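Glucose-6-phosphate isomerase (Plasmodium falciparum, PDB 3QKI) probably catalyses the reversible conversion of alpha-D-glucose 6-phosphate to beta-D-fructose 6-phosphate, the second step of glycolysis. Local coordinates at residues A561-N573 / Y581-L595. Sequence-based numbering, arbitrary orientation. Where two conformers were deposited one is given.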
loop_
_atom_site.group_PDB
_atom_site.type_symbol
_atom_site.label_atom_id
_atom_site.label_comp_id
_atom_site.label_asym_id
_atom_site.label_seq_id
_atom_site.Cartn_x
_atom_site.Cartn_y
_atom_site.Cartn_z
ATOM N N ALA A 561 -16.872 -8.072 17.325
ATOM C CA ALA A 561 -15.763 -7.462 18.089
ATOM C C ALA A 561 -16.243 -6.973 19.457
ATOM O O ALA A 561 -15.502 -7.044 20.445
ATOM C CB ALA A 561 -15.160 -6.313 17.305
ATOM N N LYS A 562 -17.493 -6.508 19.518
ATOM C CA LYS A 562 -18.120 -6.039 20.755
ATOM C C LYS A 562 -18.249 -7.225 21.738
ATOM O O LYS A 562 -17.994 -7.064 22.938
ATOM C CB LYS A 562 -19.470 -5.388 20.422
ATOM C CG LYS A 562 -20.275 -4.875 21.613
ATOM C CD LYS A 562 -20.994 -3.541 21.321
ATOM C CE LYS A 562 -21.949 -3.545 20.137
ATOM N NZ LYS A 562 -21.335 -2.949 18.916
ATOM N N GLU A 563 -18.581 -8.419 21.219
ATOM C CA GLU A 563 -18.679 -9.647 22.021
ATOM C C GLU A 563 -17.292 -10.033 22.600
ATOM O O GLU A 563 -17.203 -10.419 23.778
ATOM C CB GLU A 563 -19.259 -10.785 21.177
ATOM C CG GLU A 563 -19.502 -12.060 21.975
ATOM C CD GLU A 563 -20.021 -13.286 21.247
ATOM O OE1 GLU A 563 -20.204 -13.228 20.008
ATOM O OE2 GLU A 563 -20.235 -14.316 21.928
ATOM N N VAL A 564 -16.208 -9.912 21.771
ATOM C CA VAL A 564 -14.829 -10.193 22.193
ATOM C C VAL A 564 -14.425 -9.144 23.248
ATOM O O VAL A 564 -13.831 -9.521 24.256
ATOM C CB VAL A 564 -13.813 -10.290 21.016
ATOM C CG1 VAL A 564 -12.399 -10.556 21.535
ATOM C CG2 VAL A 564 -14.215 -11.381 20.023
ATOM N N ARG A 565 -14.781 -7.842 23.017
ATOM C CA ARG A 565 -14.554 -6.738 23.960
ATOM C C ARG A 565 -15.088 -7.079 25.365
ATOM O O ARG A 565 -14.342 -6.924 26.330
ATOM C CB ARG A 565 -15.164 -5.409 23.447
ATOM C CG ARG A 565 -14.837 -4.204 24.321
ATOM C CD ARG A 565 -14.956 -2.875 23.592
ATOM N NE ARG A 565 -16.318 -2.564 23.199
ATOM C CZ ARG A 565 -16.651 -1.849 22.132
ATOM N NH1 ARG A 565 -15.712 -1.377 21.320
ATOM N NH2 ARG A 565 -17.925 -1.612 21.860
ATOM N N ASN A 566 -16.365 -7.542 25.464
ATOM C CA ASN A 566 -17.001 -7.906 26.733
ATOM C C ASN A 566 -16.317 -9.076 27.400
ATOM O O ASN A 566 -16.149 -9.051 28.628
ATOM C CB ASN A 566 -18.499 -8.164 26.587
ATOM C CG ASN A 566 -19.245 -6.916 26.260
ATOM O OD1 ASN A 566 -19.002 -5.853 26.840
ATOM N ND2 ASN A 566 -20.170 -7.016 25.331
ATOM N N TYR A 567 -15.868 -10.062 26.584
ATOM C CA TYR A 567 -15.135 -11.227 27.051
ATOM C C TYR A 567 -13.783 -10.810 27.629
ATOM O O TYR A 567 -13.410 -11.289 28.696
ATOM C CB TYR A 567 -14.963 -12.266 25.937
ATOM C CG TYR A 567 -14.304 -13.533 26.437
ATOM C CD1 TYR A 567 -14.970 -14.390 27.313
ATOM C CD2 TYR A 567 -13.005 -13.857 26.065
ATOM C CE1 TYR A 567 -14.353 -15.542 27.807
ATOM C CE2 TYR A 567 -12.382 -15.007 26.547
ATOM C CZ TYR A 567 -13.064 -15.852 27.411
ATOM O OH TYR A 567 -12.451 -16.990 27.874
ATOM N N PHE A 568 -13.061 -9.910 26.925
ATOM C CA PHE A 568 -11.795 -9.354 27.392
ATOM C C PHE A 568 -12.019 -8.609 28.716
ATOM O O PHE A 568 -11.264 -8.809 29.672
ATOM C CB PHE A 568 -11.192 -8.407 26.334
ATOM C CG PHE A 568 -10.505 -9.101 25.178
ATOM C CD1 PHE A 568 -9.991 -8.367 24.119
ATOM C CD2 PHE A 568 -10.315 -10.490 25.183
ATOM C CE1 PHE A 568 -9.347 -9.005 23.060
ATOM C CE2 PHE A 568 -9.679 -11.127 24.121
ATOM C CZ PHE A 568 -9.208 -10.380 23.058
ATOM N N ASN A 569 -13.074 -7.779 28.767
ATOM C CA ASN A 569 -13.414 -7.043 29.982
ATOM C C ASN A 569 -13.644 -8.000 31.187
ATOM O O ASN A 569 -13.001 -7.829 32.222
ATOM C CB ASN A 569 -14.608 -6.111 29.725
ATOM C CG ASN A 569 -15.089 -5.357 30.942
ATOM O OD1 ASN A 569 -14.319 -4.901 31.782
ATOM N ND2 ASN A 569 -16.384 -5.196 31.048
ATOM N N ASP A 570 -14.490 -9.030 31.029
ATOM C CA ASP A 570 -14.762 -9.975 32.113
ATOM C C ASP A 570 -13.529 -10.771 32.509
ATOM O O ASP A 570 -13.281 -10.953 33.697
ATOM C CB ASP A 570 -15.914 -10.930 31.755
ATOM C CG ASP A 570 -17.255 -10.302 31.391
ATOM O OD1 ASP A 570 -17.425 -9.078 31.598
ATOM O OD2 ASP A 570 -18.114 -11.022 30.846
ATOM N N THR A 571 -12.736 -11.221 31.522
ATOM C CA THR A 571 -11.540 -12.029 31.774
ATOM C C THR A 571 -10.413 -11.248 32.452
ATOM O O THR A 571 -9.860 -11.724 33.454
ATOM C CB THR A 571 -11.109 -12.760 30.494
ATOM O OG1 THR A 571 -12.231 -13.479 29.980
ATOM C CG2 THR A 571 -9.966 -13.717 30.736
ATOM N N ARG A 572 -10.056 -10.063 31.904
ATOM C CA ARG A 572 -8.967 -9.237 32.449
ATOM C C ARG A 572 -9.236 -8.802 33.893
ATOM O O ARG A 572 -8.302 -8.698 34.688
ATOM C CB ARG A 572 -8.720 -7.976 31.588
ATOM C CG ARG A 572 -8.191 -8.232 30.184
ATOM C CD ARG A 572 -6.794 -8.794 30.166
ATOM N NE ARG A 572 -6.231 -8.648 28.829
ATOM C CZ ARG A 572 -5.138 -9.259 28.409
ATOM N NH1 ARG A 572 -4.471 -10.075 29.218
ATOM N NH2 ARG A 572 -4.694 -9.056 27.182
ATOM N N ASN A 573 -10.507 -8.522 34.210
ATOM C CA ASN A 573 -10.918 -8.062 35.535
ATOM C C ASN A 573 -11.378 -9.187 36.451
ATOM O O ASN A 573 -11.674 -8.922 37.623
ATOM C CB ASN A 573 -12.007 -6.998 35.402
ATOM C CG ASN A 573 -11.501 -5.766 34.726
ATOM O OD1 ASN A 573 -10.619 -5.075 35.225
ATOM N ND2 ASN A 573 -11.963 -5.532 33.524
ATOM N N TYR A 581 -21.271 -16.044 26.158
ATOM C CA TYR A 581 -20.319 -16.231 25.040
ATOM C C TYR A 581 -20.456 -17.551 24.335
ATOM O O TYR A 581 -20.617 -18.578 24.998
ATOM C CB TYR A 581 -18.863 -15.997 25.496
ATOM C CG TYR A 581 -18.713 -14.684 26.240
ATOM C CD1 TYR A 581 -18.720 -13.471 25.558
ATOM C CD2 TYR A 581 -18.689 -14.648 27.634
ATOM C CE1 TYR A 581 -18.683 -12.258 26.239
ATOM C CE2 TYR A 581 -18.656 -13.442 28.325
ATOM C CZ TYR A 581 -18.651 -12.250 27.623
ATOM O OH TYR A 581 -18.595 -11.067 28.298
ATOM N N ASN A 582 -20.434 -17.524 22.988
ATOM C CA ASN A 582 -20.502 -18.729 22.175
ATOM C C ASN A 582 -19.451 -18.676 21.082
ATOM O O ASN A 582 -19.761 -18.428 19.909
ATOM C CB ASN A 582 -21.909 -18.978 21.625
ATOM C CG ASN A 582 -22.165 -20.439 21.334
ATOM O OD1 ASN A 582 -22.341 -20.842 20.177
ATOM N ND2 ASN A 582 -22.184 -21.270 22.379
ATOM N N PHE A 583 -18.195 -18.824 21.483
ATOM C CA PHE A 583 -17.081 -18.779 20.543
ATOM C C PHE A 583 -16.889 -20.138 19.909
ATOM O O PHE A 583 -17.094 -21.149 20.578
ATOM C CB PHE A 583 -15.793 -18.326 21.243
ATOM C CG PHE A 583 -15.861 -16.916 21.784
ATOM C CD1 PHE A 583 -16.154 -15.844 20.947
ATOM C CD2 PHE A 583 -15.664 -16.666 23.133
ATOM C CE1 PHE A 583 -16.222 -14.544 21.449
ATOM C CE2 PHE A 583 -15.719 -15.366 23.633
ATOM C CZ PHE A 583 -15.985 -14.312 22.784
ATOM N N ASN A 584 -16.468 -20.178 18.634
ATOM C CA ASN A 584 -16.200 -21.439 17.959
ATOM C C ASN A 584 -14.947 -22.111 18.572
ATOM O O ASN A 584 -14.240 -21.489 19.378
ATOM C CB ASN A 584 -16.116 -21.241 16.441
ATOM C CG ASN A 584 -14.891 -20.492 15.968
ATOM O OD1 ASN A 584 -13.745 -20.833 16.279
ATOM N ND2 ASN A 584 -15.103 -19.430 15.211
ATOM N N GLU A 585 -14.681 -23.363 18.199
ATOM C CA GLU A 585 -13.560 -24.113 18.754
ATOM C C GLU A 585 -12.180 -23.503 18.518
ATOM O O GLU A 585 -11.324 -23.580 19.405
ATOM C CB GLU A 585 -13.619 -25.580 18.334
ATOM C CG GLU A 585 -14.860 -26.309 18.819
ATOM C CD GLU A 585 -15.140 -26.291 20.311
ATOM O OE1 GLU A 585 -14.191 -26.404 21.120
ATOM O OE2 GLU A 585 -16.325 -26.147 20.669
ATOM N N SER A 586 -11.957 -22.868 17.344
ATOM C CA SER A 586 -10.653 -22.252 17.076
ATOM C C SER A 586 -10.446 -20.998 17.888
ATOM O O SER A 586 -9.369 -20.823 18.480
ATOM C CB SER A 586 -10.488 -21.940 15.594
ATOM O OG SER A 586 -10.558 -23.148 14.868
ATOM N N THR A 587 -11.471 -20.114 17.920
ATOM C CA THR A 587 -11.365 -18.868 18.681
ATOM C C THR A 587 -11.144 -19.097 20.150
ATOM O O THR A 587 -10.351 -18.366 20.748
ATOM C CB THR A 587 -12.399 -17.795 18.350
ATOM O OG1 THR A 587 -13.511 -18.357 17.655
ATOM C CG2 THR A 587 -11.795 -16.663 17.551
ATOM N N LYS A 588 -11.755 -20.152 20.730
ATOM C CA LYS A 588 -11.526 -20.501 22.139
ATOM C C LYS A 588 -10.042 -20.832 22.385
ATOM O O LYS A 588 -9.480 -20.380 23.378
ATOM C CB LYS A 588 -12.418 -21.677 22.582
ATOM C CG LYS A 588 -13.890 -21.316 22.706
ATOM C CD LYS A 588 -14.671 -22.423 23.419
ATOM C CE LYS A 588 -15.364 -23.367 22.467
ATOM N NZ LYS A 588 -16.201 -24.358 23.188
ATOM N N ILE A 589 -9.397 -21.570 21.473
ATOM C CA ILE A 589 -7.981 -21.942 21.614
ATOM C C ILE A 589 -7.080 -20.679 21.555
ATOM O O ILE A 589 -6.218 -20.485 22.424
ATOM C CB ILE A 589 -7.596 -23.051 20.581
ATOM C CG1 ILE A 589 -8.368 -24.370 20.893
ATOM C CG2 ILE A 589 -6.066 -23.297 20.520
ATOM C CD1 ILE A 589 -8.359 -25.435 19.801
ATOM N N LEU A 590 -7.334 -19.791 20.583
ATOM C CA LEU A 590 -6.533 -18.572 20.440
ATOM C C LEU A 590 -6.794 -17.528 21.505
ATOM O O LEU A 590 -5.858 -16.852 21.916
ATOM C CB LEU A 590 -6.567 -17.994 19.010
ATOM C CG LEU A 590 -5.330 -18.357 18.183
ATOM C CD1 LEU A 590 -5.322 -19.803 17.824
ATOM C CD2 LEU A 590 -5.284 -17.561 16.870
ATOM N N LEU A 591 -8.046 -17.416 21.977
ATOM C CA LEU A 591 -8.376 -16.489 23.061
ATOM C C LEU A 591 -7.654 -16.902 24.343
ATOM O O LEU A 591 -7.147 -16.033 25.055
ATOM C CB LEU A 591 -9.883 -16.388 23.317
ATOM C CG LEU A 591 -10.712 -15.620 22.274
ATOM C CD1 LEU A 591 -12.164 -15.693 22.614
ATOM C CD2 LEU A 591 -10.276 -14.172 22.141
ATOM N N ASN A 592 -7.578 -18.235 24.609
ATOM C CA ASN A 592 -6.881 -18.786 25.773
ATOM C C ASN A 592 -5.404 -18.430 25.708
ATOM O O ASN A 592 -4.836 -18.058 26.732
ATOM C CB ASN A 592 -7.027 -20.317 25.847
ATOM C CG ASN A 592 -8.367 -20.805 26.328
ATOM O OD1 ASN A 592 -9.097 -20.111 27.056
ATOM N ND2 ASN A 592 -8.713 -22.031 25.937
ATOM N N TYR A 593 -4.786 -18.529 24.507
ATOM C CA TYR A 593 -3.386 -18.166 24.340
ATOM C C TYR A 593 -3.234 -16.646 24.532
ATOM O O TYR A 593 -2.398 -16.213 25.322
ATOM C CB TYR A 593 -2.848 -18.628 22.968
ATOM C CG TYR A 593 -1.413 -18.229 22.724
ATOM C CD1 TYR A 593 -0.411 -18.561 23.633
ATOM C CD2 TYR A 593 -1.050 -17.523 21.580
ATOM C CE1 TYR A 593 0.914 -18.189 23.418
ATOM C CE2 TYR A 593 0.274 -17.156 21.348
ATOM C CZ TYR A 593 1.251 -17.470 22.282
ATOM O OH TYR A 593 2.555 -17.085 22.089
ATOM N N TYR A 594 -4.080 -15.857 23.864
ATOM C CA TYR A 594 -4.028 -14.387 23.933
ATOM C C TYR A 594 -4.116 -13.860 25.383
ATOM O O TYR A 594 -3.410 -12.916 25.750
ATOM C CB TYR A 594 -5.144 -13.745 23.060
ATOM C CG TYR A 594 -5.088 -12.238 23.086
ATOM C CD1 TYR A 594 -4.082 -11.543 22.405
ATOM C CD2 TYR A 594 -5.954 -11.503 23.893
ATOM C CE1 TYR A 594 -3.980 -10.149 22.484
ATOM C CE2 TYR A 594 -5.867 -10.114 23.967
ATOM C CZ TYR A 594 -4.896 -9.438 23.234
ATOM O OH TYR A 594 -4.812 -8.067 23.297
ATOM N N LEU A 595 -4.984 -14.475 26.195
ATOM C CA LEU A 595 -5.239 -14.049 27.575
ATOM C C LEU A 595 -4.349 -14.651 28.657
ATOM O O LEU A 595 -4.428 -14.207 29.799
ATOM C CB LEU A 595 -6.734 -14.180 27.909
ATOM C CG LEU A 595 -7.655 -13.261 27.111
ATOM C CD1 LEU A 595 -9.062 -13.738 27.157
ATOM C CD2 LEU A 595 -7.553 -11.825 27.583
HETATM O O HOH W 1 -9.834 -17.508 27.598
HETATM O O HOH W 2 -2.525 -10.399 25.715
#
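Tyr567 projects from helix 561-573 into a three-ring aromatic cluster with Phe583 and Tyr581. The edge of Phe583 is turned to one face of the Tyr567 ring, CE2 standing 3.6 Å from Tyr567 CG in a T-shaped pair whose planes meet at 74°. Tyr567 in turn directs its own edge at the face of Tyr581, and its CB adds a CH-pi contact over that ring. With CG anti to the backbone N (chi1 -175°), the phenol of Tyr567 is carried across to helix 585-595, where its CE2 meets Leu595 CD1 at 3.6 Å. Leu595 is a knob in a hole formed by Tyr567, Phe568, Thr571 and Arg572; its two methyls divide the work, CD1 lying against Thr571 CG2 and CD2 covering the centre of one guanidinium face, 3.6 Å from Arg572 CZ. Deeper in, Leu591 CD2 and Tyr594 pack on Phe568, whose ring is nearly parallel to that of Tyr594 but slid well aside.

Polar bonds close the margins. Tyr581 OH donates to Asp570 OD2 at 2.6 Å, from above the carboxylate plane, and Ser577 also bonds this oxygen. Asn582 N makes a weak bond to Glu563 OE2 (3.4 Å). One water joins Tyr567 OH to Asn592 OD1, another Arg572 NH2 to Tyr594 O; Arg572 and Tyr594 both also engage Asp466 of the second subunit. The arrangement is a C-terminal helix pair of the phosphoglucose isomerase fold, with directions 44° apart and a non-helical return carrying Tyr581 and Phe583; both helices contribute to the dimer interface.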